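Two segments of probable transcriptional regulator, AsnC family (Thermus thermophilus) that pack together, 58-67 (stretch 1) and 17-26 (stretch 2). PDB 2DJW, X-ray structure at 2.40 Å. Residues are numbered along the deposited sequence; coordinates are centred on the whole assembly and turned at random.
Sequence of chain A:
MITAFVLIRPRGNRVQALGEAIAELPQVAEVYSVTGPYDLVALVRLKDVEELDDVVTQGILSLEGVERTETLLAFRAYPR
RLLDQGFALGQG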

# COMPACT_ATOMS: atom_id res chain seq x y z
N GLN A 58 -1.37 14.50 23.69
CA GLN A 58 -0.93 14.53 25.09
C GLN A 58 -1.42 13.30 25.82
O GLN A 58 -0.88 12.94 26.86
CB GLN A 58 -1.42 15.79 25.83
CG GLN A 58 -1.38 17.13 25.07
CD GLN A 58 0.02 17.60 24.63
OE1 GLN A 58 0.14 18.46 23.76
NE2 GLN A 58 1.07 17.03 25.24
N GLY A 59 -2.44 12.65 25.26
CA GLY A 59 -3.18 11.59 25.96
C GLY A 59 -2.83 10.19 25.51
O GLY A 59 -2.38 9.39 26.31
N ILE A 60 -3.05 9.88 24.24
CA ILE A 60 -2.73 8.55 23.71
C ILE A 60 -1.25 8.45 23.35
O ILE A 60 -0.58 7.45 23.68
CB ILE A 60 -3.63 8.15 22.47
CG1 ILE A 60 -5.08 7.93 22.91
CG2 ILE A 60 -3.08 6.92 21.76
CD1 ILE A 60 -6.09 7.79 21.78
N LEU A 61 -0.74 9.46 22.66
CA LEU A 61 0.61 9.37 22.08
C LEU A 61 1.72 9.61 23.11
O LEU A 61 2.91 9.38 22.82
CB LEU A 61 0.77 10.28 20.86
CG LEU A 61 -0.06 10.05 19.59
CD1 LEU A 61 0.10 11.25 18.65
CD2 LEU A 61 0.29 8.75 18.87
N SER A 62 1.32 10.05 24.30
CA SER A 62 2.24 10.20 25.42
C SER A 62 2.27 8.92 26.23
O SER A 62 2.79 8.89 27.37
CB SER A 62 1.81 11.35 26.33
OG SER A 62 0.81 10.91 27.23
N LEU A 63 1.67 7.86 25.68
CA LEU A 63 1.66 6.58 26.36
C LEU A 63 2.67 5.66 25.76
O LEU A 63 2.90 5.67 24.54
CB LEU A 63 0.27 5.94 26.39
CG LEU A 63 -0.88 6.64 27.12
CD1 LEU A 63 -2.12 5.76 27.07
CD2 LEU A 63 -0.55 7.01 28.57
N GLU A 64 3.28 4.87 26.64
CA GLU A 64 4.30 3.92 26.24
C GLU A 64 3.67 2.77 25.45
O GLU A 64 2.71 2.14 25.91
CB GLU A 64 5.08 3.45 27.50
CG GLU A 64 5.47 1.97 27.56
CD GLU A 64 6.36 1.55 26.42
OE1 GLU A 64 7.11 2.40 25.89
OE2 GLU A 64 6.33 0.35 26.07
N GLY A 65 4.20 2.52 24.26
CA GLY A 65 3.80 1.36 23.45
C GLY A 65 3.01 1.59 22.16
O GLY A 65 2.81 0.65 21.37
N VAL A 66 2.54 2.81 21.93
CA VAL A 66 1.70 3.09 20.76
C VAL A 66 2.54 3.32 19.49
O VAL A 66 3.37 4.22 19.43
CB VAL A 66 0.67 4.24 20.99
CG1 VAL A 66 -0.09 4.07 22.33
CG2 VAL A 66 1.34 5.57 20.94
N GLU A 67 2.34 2.46 18.51
CA GLU A 67 3.07 2.56 17.26
C GLU A 67 2.47 3.63 16.31
O GLU A 67 3.17 4.57 15.91
CB GLU A 67 3.14 1.19 16.58
CG GLU A 67 4.12 0.25 17.25
CD GLU A 67 4.08 -1.14 16.67
OE1 GLU A 67 5.08 -1.87 16.81
OE2 GLU A 67 3.04 -1.51 16.09
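Stretch 2 17-26: ALGEAIAELP

Stretch 2 lies on stretch 1 as the closing turns of a helix, A17 to I22 securely helical, followed by an extended L25 (phi/psi -56/128) that leads into P26. Stretch 1 leaves its own helix after the start of the segment, passes through a type I turn from I60 to L63 and a type II turn from L63 to V66, and enters a strand at V66. The two chains run in opposite senses: L25 lies over G59 (CA to CA 7.2 Å), I22 over I60 (6.6 Å) and L18 over L63 (7.6 Å). No hydrogen bond crosses between them; 358 Å² is buried, both sides summed, and most of the close contacts are between apolar side chains.

L18 covers the most surface. Its CA-to-CB bond points toward stretch 1, and with chi1 m and chi2 t its two methyls reach the bend between L63 and V66. L18 CD2 lies 3.8 Å from L63 CB and 3.2 Å from E64 O, a carbonyl that meets a methyl here and gains no hydrogen bond from it. L18 CD1 lies 4.0 Å from G65 C and 3.8 Å from V66 CG1. At G65 an ideal CB would stand 3.4 Å from L18 CD1, a tight fit; the backbone angles of 111/-10 call for glycine in any case, since a CB would also be jammed against the carbonyl O of E64.

L63 is the main counterpart on stretch 1. It too points toward its partner, in the m, t rotamer, and spans one turn of the facing helix: besides the contact of its CB with L18, its CD1 lies 3.7 Å from A21 CB and 3.5 Å from I22 CD1. The turn that presents it is held by the backbone bond from L63 N to I60 O (3.0 Å), while S62 OG, out of reach of stretch 2, donates to Q58 O at 2.7 Å.

I22 carries the contact onward. Its CA-to-CB bond points sideways, but the end of the side chain comes nearer, so that I22 CD1 meets both L63 and I60, the latter through I60 CG1 at 3.5 Å. Beyond it L25 points toward stretch 1 and places CD1 4.1 Å from I60 CG1 and 4.1 Å from G59 C. The absence of a side chain at G59 leaves room for this methyl: an ideal CB there would come within 3.3 Å of L25 CD1.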

# COMPACT_ATOMS: atom_id res chain seq x y z
N ALA A 17 -2.97 -3.06 28.52
CA ALA A 17 -2.43 -1.87 29.17
C ALA A 17 -2.98 -0.60 28.50
O ALA A 17 -3.67 0.21 29.13
CB ALA A 17 -0.91 -1.92 29.10
N LEU A 18 -2.71 -0.43 27.21
CA LEU A 18 -3.19 0.77 26.48
C LEU A 18 -4.71 0.87 26.42
O LEU A 18 -5.28 1.96 26.60
CB LEU A 18 -2.54 0.88 25.10
CG LEU A 18 -1.00 0.89 25.18
CD1 LEU A 18 -0.42 0.57 23.85
CD2 LEU A 18 -0.48 2.23 25.69
N GLY A 19 -5.38 -0.26 26.23
CA GLY A 19 -6.82 -0.30 26.27
C GLY A 19 -7.32 0.36 27.53
O GLY A 19 -8.10 1.31 27.46
N GLU A 20 -6.86 -0.13 28.68
CA GLU A 20 -7.30 0.34 30.00
C GLU A 20 -6.93 1.78 30.33
O GLU A 20 -7.74 2.49 30.91
CB GLU A 20 -6.74 -0.59 31.09
CG GLU A 20 -7.26 -2.01 30.94
CD GLU A 20 -6.62 -2.96 31.92
OE1 GLU A 20 -5.47 -2.71 32.34
OE2 GLU A 20 -7.27 -3.96 32.25
N ALA A 21 -5.72 2.19 29.95
CA ALA A 21 -5.29 3.58 30.06
C ALA A 21 -6.11 4.57 29.22
O ALA A 21 -6.42 5.66 29.70
CB ALA A 21 -3.81 3.71 29.71
N ILE A 22 -6.45 4.20 27.97
CA ILE A 22 -7.24 5.06 27.06
C ILE A 22 -8.66 5.20 27.60
O ILE A 22 -9.26 6.26 27.50
CB ILE A 22 -7.30 4.51 25.58
CG1 ILE A 22 -5.92 4.19 25.00
CG2 ILE A 22 -8.06 5.46 24.65
CD1 ILE A 22 -4.94 5.27 25.13
N ALA A 23 -9.17 4.13 28.19
CA ALA A 23 -10.46 4.17 28.87
C ALA A 23 -10.51 5.19 30.02
O ALA A 23 -11.60 5.61 30.41
CB ALA A 23 -10.83 2.78 29.37
N GLU A 24 -9.36 5.59 30.55
CA GLU A 24 -9.31 6.55 31.67
C GLU A 24 -9.48 8.01 31.28
O GLU A 24 -10.06 8.80 32.05
CB GLU A 24 -8.04 6.39 32.52
CG GLU A 24 -7.98 5.13 33.43
CD GLU A 24 -9.36 4.46 33.66
OE1 GLU A 24 -10.34 5.16 34.00
OE2 GLU A 24 -9.44 3.21 33.50
N LEU A 25 -8.99 8.37 30.09
CA LEU A 25 -9.10 9.72 29.52
C LEU A 25 -10.56 10.19 29.44
O LEU A 25 -11.40 9.51 28.85
CB LEU A 25 -8.48 9.80 28.13
CG LEU A 25 -7.11 9.18 27.88
CD1 LEU A 25 -6.76 9.27 26.39
CD2 LEU A 25 -6.07 9.83 28.77
N PRO A 26 -10.84 11.39 29.99
CA PRO A 26 -12.21 11.88 30.17
C PRO A 26 -12.99 12.02 28.86
O PRO A 26 -14.22 11.99 28.89
CB PRO A 26 -12.01 13.26 30.83
CG PRO A 26 -10.59 13.66 30.53
CD PRO A 26 -9.82 12.36 30.47